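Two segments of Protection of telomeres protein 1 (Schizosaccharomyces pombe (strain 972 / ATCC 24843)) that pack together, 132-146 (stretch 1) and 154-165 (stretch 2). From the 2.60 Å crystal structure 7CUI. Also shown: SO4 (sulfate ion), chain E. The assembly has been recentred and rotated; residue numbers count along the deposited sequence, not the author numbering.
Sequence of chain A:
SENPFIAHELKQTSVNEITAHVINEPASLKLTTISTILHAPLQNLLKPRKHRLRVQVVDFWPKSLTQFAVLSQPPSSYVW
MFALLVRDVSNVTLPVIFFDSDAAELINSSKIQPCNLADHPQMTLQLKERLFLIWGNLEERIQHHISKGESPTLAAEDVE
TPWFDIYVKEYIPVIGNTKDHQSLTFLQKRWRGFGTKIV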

# COMPACT_ATOMS: atom_id res chain seq x y z
N PHE A 132 3.78 7.80 -9.87
CA PHE A 132 3.69 7.44 -11.27
C PHE A 132 4.63 6.27 -11.57
O PHE A 132 4.32 5.42 -12.40
CB PHE A 132 3.96 8.65 -12.17
CG PHE A 132 3.57 8.44 -13.61
CD1 PHE A 132 2.28 8.74 -14.04
CD2 PHE A 132 4.48 7.96 -14.55
CE1 PHE A 132 1.92 8.56 -15.37
CE2 PHE A 132 4.12 7.78 -15.87
CZ PHE A 132 2.83 8.06 -16.28
N LEU A 133 5.75 6.21 -10.83
CA LEU A 133 6.79 5.23 -11.07
C LEU A 133 6.38 3.83 -10.60
O LEU A 133 7.03 2.85 -10.97
CB LEU A 133 8.10 5.70 -10.42
CG LEU A 133 8.62 7.07 -10.86
CD1 LEU A 133 9.84 7.50 -10.04
CD2 LEU A 133 8.94 7.10 -12.35
N ILE A 134 5.30 3.73 -9.81
CA ILE A 134 4.84 2.42 -9.34
C ILE A 134 3.51 2.01 -9.96
O ILE A 134 3.21 0.82 -10.01
CB ILE A 134 4.80 2.31 -7.79
CG1 ILE A 134 3.80 3.28 -7.16
CG2 ILE A 134 6.19 2.44 -7.19
CD1 ILE A 134 3.42 2.93 -5.74
N TRP A 135 2.69 2.98 -10.41
CA TRP A 135 1.38 2.61 -10.94
C TRP A 135 1.08 3.24 -12.30
O TRP A 135 -0.07 3.18 -12.76
CB TRP A 135 0.26 2.88 -9.91
CG TRP A 135 0.03 4.32 -9.56
CD1 TRP A 135 0.21 5.42 -10.35
CD2 TRP A 135 -0.46 4.82 -8.29
NE1 TRP A 135 -0.13 6.56 -9.66
CE2 TRP A 135 -0.54 6.22 -8.40
CE3 TRP A 135 -0.84 4.21 -7.09
CZ2 TRP A 135 -0.97 7.03 -7.34
CZ3 TRP A 135 -1.26 5.00 -6.04
CH2 TRP A 135 -1.34 6.39 -6.17
N GLY A 136 2.08 3.85 -12.95
CA GLY A 136 1.91 4.41 -14.28
C GLY A 136 0.68 5.31 -14.39
O GLY A 136 0.49 6.22 -13.57
N ASN A 137 -0.18 5.01 -15.38
CA ASN A 137 -1.32 5.86 -15.69
C ASN A 137 -2.58 5.45 -14.91
O ASN A 137 -3.67 5.90 -15.25
CB ASN A 137 -1.64 5.90 -17.19
CG ASN A 137 -0.49 6.41 -18.02
OD1 ASN A 137 0.30 5.62 -18.54
ND2 ASN A 137 -0.35 7.72 -18.12
N LEU A 138 -2.41 4.66 -13.84
CA LEU A 138 -3.53 4.16 -13.06
C LEU A 138 -4.35 5.31 -12.45
O LEU A 138 -5.58 5.31 -12.55
CB LEU A 138 -2.99 3.23 -11.96
CG LEU A 138 -3.84 2.02 -11.57
CD1 LEU A 138 -3.99 1.95 -10.06
CD2 LEU A 138 -5.20 1.98 -12.26
N GLU A 139 -3.67 6.27 -11.82
CA GLU A 139 -4.34 7.34 -11.09
C GLU A 139 -5.14 8.19 -12.08
O GLU A 139 -6.29 8.56 -11.80
CB GLU A 139 -3.32 8.17 -10.31
CG GLU A 139 -3.94 9.25 -9.43
CD GLU A 139 -4.21 10.60 -10.07
OE1 GLU A 139 -3.63 10.90 -11.14
OE2 GLU A 139 -5.03 11.37 -9.49
N GLU A 140 -4.52 8.48 -13.23
CA GLU A 140 -5.10 9.30 -14.28
C GLU A 140 -6.41 8.67 -14.74
O GLU A 140 -7.41 9.37 -14.93
CB GLU A 140 -4.17 9.37 -15.48
CG GLU A 140 -3.09 10.42 -15.36
CD GLU A 140 -2.01 10.40 -16.43
OE1 GLU A 140 -2.18 9.70 -17.46
OE2 GLU A 140 -0.99 11.10 -16.23
N ARG A 141 -6.38 7.35 -14.91
CA ARG A 141 -7.50 6.60 -15.44
C ARG A 141 -8.59 6.47 -14.37
O ARG A 141 -9.77 6.55 -14.67
CB ARG A 141 -7.05 5.22 -15.93
CG ARG A 141 -6.49 5.19 -17.35
CD ARG A 141 -7.04 6.12 -18.41
NE ARG A 141 -8.30 5.70 -19.03
CZ ARG A 141 -9.01 6.41 -19.93
NH1 ARG A 141 -10.11 5.86 -20.51
NH2 ARG A 141 -8.61 7.62 -20.28
N ILE A 142 -8.16 6.28 -13.12
CA ILE A 142 -9.11 6.18 -12.02
C ILE A 142 -9.87 7.50 -11.91
O ILE A 142 -11.10 7.49 -11.78
CB ILE A 142 -8.41 5.76 -10.71
CG1 ILE A 142 -8.17 4.25 -10.67
CG2 ILE A 142 -9.21 6.23 -9.50
CD1 ILE A 142 -7.42 3.76 -9.47
N GLN A 143 -9.15 8.63 -12.00
CA GLN A 143 -9.80 9.93 -11.94
C GLN A 143 -10.66 10.17 -13.19
O GLN A 143 -11.70 10.82 -13.12
CB GLN A 143 -8.77 11.05 -11.79
CG GLN A 143 -8.07 11.05 -10.44
CD GLN A 143 -9.02 10.98 -9.27
OE1 GLN A 143 -8.75 10.32 -8.27
NE2 GLN A 143 -10.15 11.67 -9.37
N HIS A 144 -10.20 9.64 -14.32
CA HIS A 144 -10.94 9.75 -15.57
C HIS A 144 -12.32 9.11 -15.40
O HIS A 144 -13.32 9.67 -15.83
CB HIS A 144 -10.15 9.13 -16.73
CG HIS A 144 -10.99 8.94 -17.95
ND1 HIS A 144 -11.21 9.97 -18.86
CD2 HIS A 144 -11.70 7.88 -18.40
CE1 HIS A 144 -12.00 9.54 -19.82
NE2 HIS A 144 -12.32 8.26 -19.56
N HIS A 145 -12.36 7.93 -14.76
CA HIS A 145 -13.60 7.19 -14.63
C HIS A 145 -14.54 7.86 -13.63
O HIS A 145 -15.75 7.93 -13.85
CB HIS A 145 -13.35 5.72 -14.32
CG HIS A 145 -12.82 4.95 -15.49
ND1 HIS A 145 -13.55 4.78 -16.66
CD2 HIS A 145 -11.65 4.31 -15.69
CE1 HIS A 145 -12.85 4.07 -17.52
NE2 HIS A 145 -11.68 3.77 -16.94
N ILE A 146 -13.97 8.37 -12.53
CA ILE A 146 -14.76 9.04 -11.51
C ILE A 146 -15.50 10.22 -12.14
O ILE A 146 -16.69 10.40 -11.89
CB ILE A 146 -13.89 9.40 -10.29
CG1 ILE A 146 -13.44 8.14 -9.55
CG2 ILE A 146 -14.62 10.38 -9.37
CD1 ILE A 146 -12.28 8.34 -8.59
N LEU A 154 -12.48 -0.08 -13.37
CA LEU A 154 -12.34 -0.17 -14.81
C LEU A 154 -10.92 0.25 -15.23
O LEU A 154 -10.41 -0.20 -16.25
CB LEU A 154 -13.40 0.74 -15.45
CG LEU A 154 -14.35 0.07 -16.45
CD1 LEU A 154 -15.12 -1.08 -15.80
CD2 LEU A 154 -15.32 1.09 -17.02
N ALA A 155 -10.28 1.08 -14.40
CA ALA A 155 -9.00 1.68 -14.73
C ALA A 155 -7.91 0.62 -14.92
O ALA A 155 -7.09 0.74 -15.82
CB ALA A 155 -8.61 2.67 -13.67
N ALA A 156 -7.92 -0.41 -14.06
CA ALA A 156 -6.88 -1.43 -14.04
C ALA A 156 -6.69 -2.08 -15.41
O ALA A 156 -5.57 -2.45 -15.77
CB ALA A 156 -7.17 -2.47 -12.98
N GLU A 157 -7.78 -2.24 -16.16
CA GLU A 157 -7.71 -2.99 -17.41
C GLU A 157 -7.45 -2.05 -18.59
O GLU A 157 -7.17 -2.51 -19.70
CB GLU A 157 -8.93 -3.90 -17.56
CG GLU A 157 -10.21 -3.15 -17.87
CD GLU A 157 -11.48 -3.94 -17.56
OE1 GLU A 157 -11.41 -4.87 -16.72
OE2 GLU A 157 -12.53 -3.62 -18.15
N ASP A 158 -7.52 -0.74 -18.34
CA ASP A 158 -7.22 0.26 -19.35
C ASP A 158 -5.72 0.33 -19.61
O ASP A 158 -5.31 0.64 -20.73
CB ASP A 158 -7.66 1.66 -18.90
CG ASP A 158 -9.15 1.93 -18.94
OD1 ASP A 158 -9.91 1.04 -19.37
OD2 ASP A 158 -9.54 3.05 -18.54
N VAL A 159 -4.91 0.07 -18.57
CA VAL A 159 -3.49 0.42 -18.60
C VAL A 159 -2.63 -0.74 -18.10
O VAL A 159 -3.09 -1.60 -17.35
CB VAL A 159 -3.22 1.69 -17.77
CG1 VAL A 159 -3.85 2.92 -18.39
CG2 VAL A 159 -3.64 1.53 -16.31
N GLU A 160 -1.36 -0.72 -18.52
CA GLU A 160 -0.33 -1.59 -17.98
C GLU A 160 0.42 -0.84 -16.89
O GLU A 160 1.04 0.18 -17.16
CB GLU A 160 0.67 -1.95 -19.07
CG GLU A 160 0.30 -3.18 -19.84
CD GLU A 160 1.32 -3.56 -20.89
OE1 GLU A 160 1.14 -4.63 -21.51
OE2 GLU A 160 2.26 -2.77 -21.10
N THR A 161 0.36 -1.39 -15.68
CA THR A 161 1.08 -0.83 -14.54
C THR A 161 2.35 -1.65 -14.32
O THR A 161 2.35 -2.86 -14.57
CB THR A 161 0.14 -0.75 -13.34
OG1 THR A 161 -0.31 -2.08 -13.05
CG2 THR A 161 -1.06 0.14 -13.59
N PRO A 162 3.47 -1.04 -13.88
CA PRO A 162 4.74 -1.76 -13.74
C PRO A 162 4.74 -2.86 -12.68
O PRO A 162 3.89 -2.88 -11.80
CB PRO A 162 5.77 -0.67 -13.41
CG PRO A 162 4.96 0.50 -12.89
CD PRO A 162 3.60 0.39 -13.54
N TRP A 163 5.72 -3.77 -12.81
CA TRP A 163 5.95 -4.88 -11.90
C TRP A 163 7.09 -4.54 -10.96
O TRP A 163 8.09 -3.96 -11.38
CB TRP A 163 6.31 -6.15 -12.70
CG TRP A 163 5.15 -6.77 -13.40
CD1 TRP A 163 4.76 -6.53 -14.69
CD2 TRP A 163 4.22 -7.73 -12.86
NE1 TRP A 163 3.65 -7.28 -14.99
CE2 TRP A 163 3.30 -8.03 -13.89
CE3 TRP A 163 4.08 -8.37 -11.62
CZ2 TRP A 163 2.26 -8.93 -13.71
CZ3 TRP A 163 3.05 -9.26 -11.44
CH2 TRP A 163 2.15 -9.54 -12.48
N PHE A 164 6.95 -4.95 -9.69
CA PHE A 164 7.97 -4.73 -8.68
C PHE A 164 7.81 -5.75 -7.56
O PHE A 164 6.73 -6.31 -7.37
CB PHE A 164 7.95 -3.29 -8.17
CG PHE A 164 6.65 -2.85 -7.53
CD1 PHE A 164 5.62 -2.33 -8.30
CD2 PHE A 164 6.45 -2.98 -6.16
CE1 PHE A 164 4.42 -1.95 -7.72
CE2 PHE A 164 5.25 -2.59 -5.58
CZ PHE A 164 4.24 -2.07 -6.36
N ASP A 165 8.91 -5.99 -6.83
CA ASP A 165 8.88 -6.84 -5.65
C ASP A 165 8.45 -5.99 -4.46
O ASP A 165 8.81 -4.82 -4.37
CB ASP A 165 10.22 -7.54 -5.42
CG ASP A 165 10.52 -8.65 -6.42
OD1 ASP A 165 9.55 -9.24 -6.94
OD2 ASP A 165 11.71 -8.90 -6.68
S SO4 E . -11.89 5.80 -23.26
O1 SO4 E . -12.98 5.54 -22.35
O2 SO4 E . -11.44 7.16 -23.09
O3 SO4 E . -10.80 4.89 -22.97
O4 SO4 E . -12.34 5.60 -24.61
O HOH W 1 0.48 2.94 -17.24

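A single carboxylate oxygen, Asp158 OD2, gathers the polar bonds that run directly between the two stretches. Asp158 OD2 accepts from Arg141 NE at 3.0 Å, nearly in line (170°), in a salt bridge; from Arg141 NH1 at 3.5 Å, a weak bond; and from His145 NE2 at 2.8 Å. Arg141 and His145 lie four residues apart, one helical turn, so both side chains leave the helix 138-146 on the side facing stretch 2. The oxygen sits at the edge of both the guanidinium and the imidazole, near their planes, where the N-H groups point. Arg141 reaches it through a bent chain (chi1 -85°, chi2 -33°, chi3 -80°), and the Asp158 side chain that carries it is in the m rotamer. The other imidazole nitrogen, ND1, is bonded elsewhere in the structure, so the buried His145 leaves neither ring nitrogen without a partner. One face of the same ring receives Leu154 in a CH-pi contact, with Leu154 CB 3.9 Å from the centroid of the His145 ring and 13° off its normal.

Next to this polar cluster the fit is tight and apolar. The side chain of Ala155 is a knob in a hole formed by Leu138, Arg141, Ile142 and His145. Its methyl, Ala155 CB, is 3.4 Å from Ile142 CG1, 3.7 Å from Arg141 CB and 3.8 Å from Leu138 CD2. A small side chain suits this place because the backbones come close: the CA atoms of Arg141 and Ala155 are 5.2 Å apart. Arg141 serves twice: its CB and CG pack against Ala155 and Val159 while its guanidinium bonds Asp158. Val159 extends the apolar patch, with Val159 CG1 3.6 Å from Arg141 CG and 3.9 Å from Asn137 CB. Leu138 CG packs 3.9 Å from Thr161 CG2; the Thr161 hydroxyl is bonded elsewhere in the structure, leaving its methyl to face stretch 1.

At the other end, stretch 2 runs past the turn that joins the two helices of stretch 1. This type II' turn, Trp135 to Leu138, is closed by Leu138 N to Trp135 O at 3.0 Å. Gly136 takes a positive phi, which favours glycine, and an ideal CB there would point toward stretch 2, 3.7 Å from Glu160 O. Thr161 CG2 lies 3.3 Å from Trp135 O, and the Pro162 ring packs against the backbone, its CG 3.4 Å from Ile134 O. Ile134 also meets the Phe164 ring, Ile134 CB lying 4.3 Å from Phe164 CE1. The CA-to-CB bond of Trp135 points away from stretch 2, and its closest contacts to Thr161 and Pro162 come from its backbone O and C.

One water bridges the stretches beside the turn: it accepts from Asn137 N at 2.9 Å and donates to Asn137 OD1 at 3.0 Å and Glu160 O at 2.8 Å. Asn137 ND2 bonds Glu140 OE1 at 2.8 Å within stretch 1. A sulfate, probably from the crystallisation liquor, takes a hydrogen bond from Arg141 NH1 to its O2 at 3.2 Å. Together the stretches bury 640 Å², both sides summed.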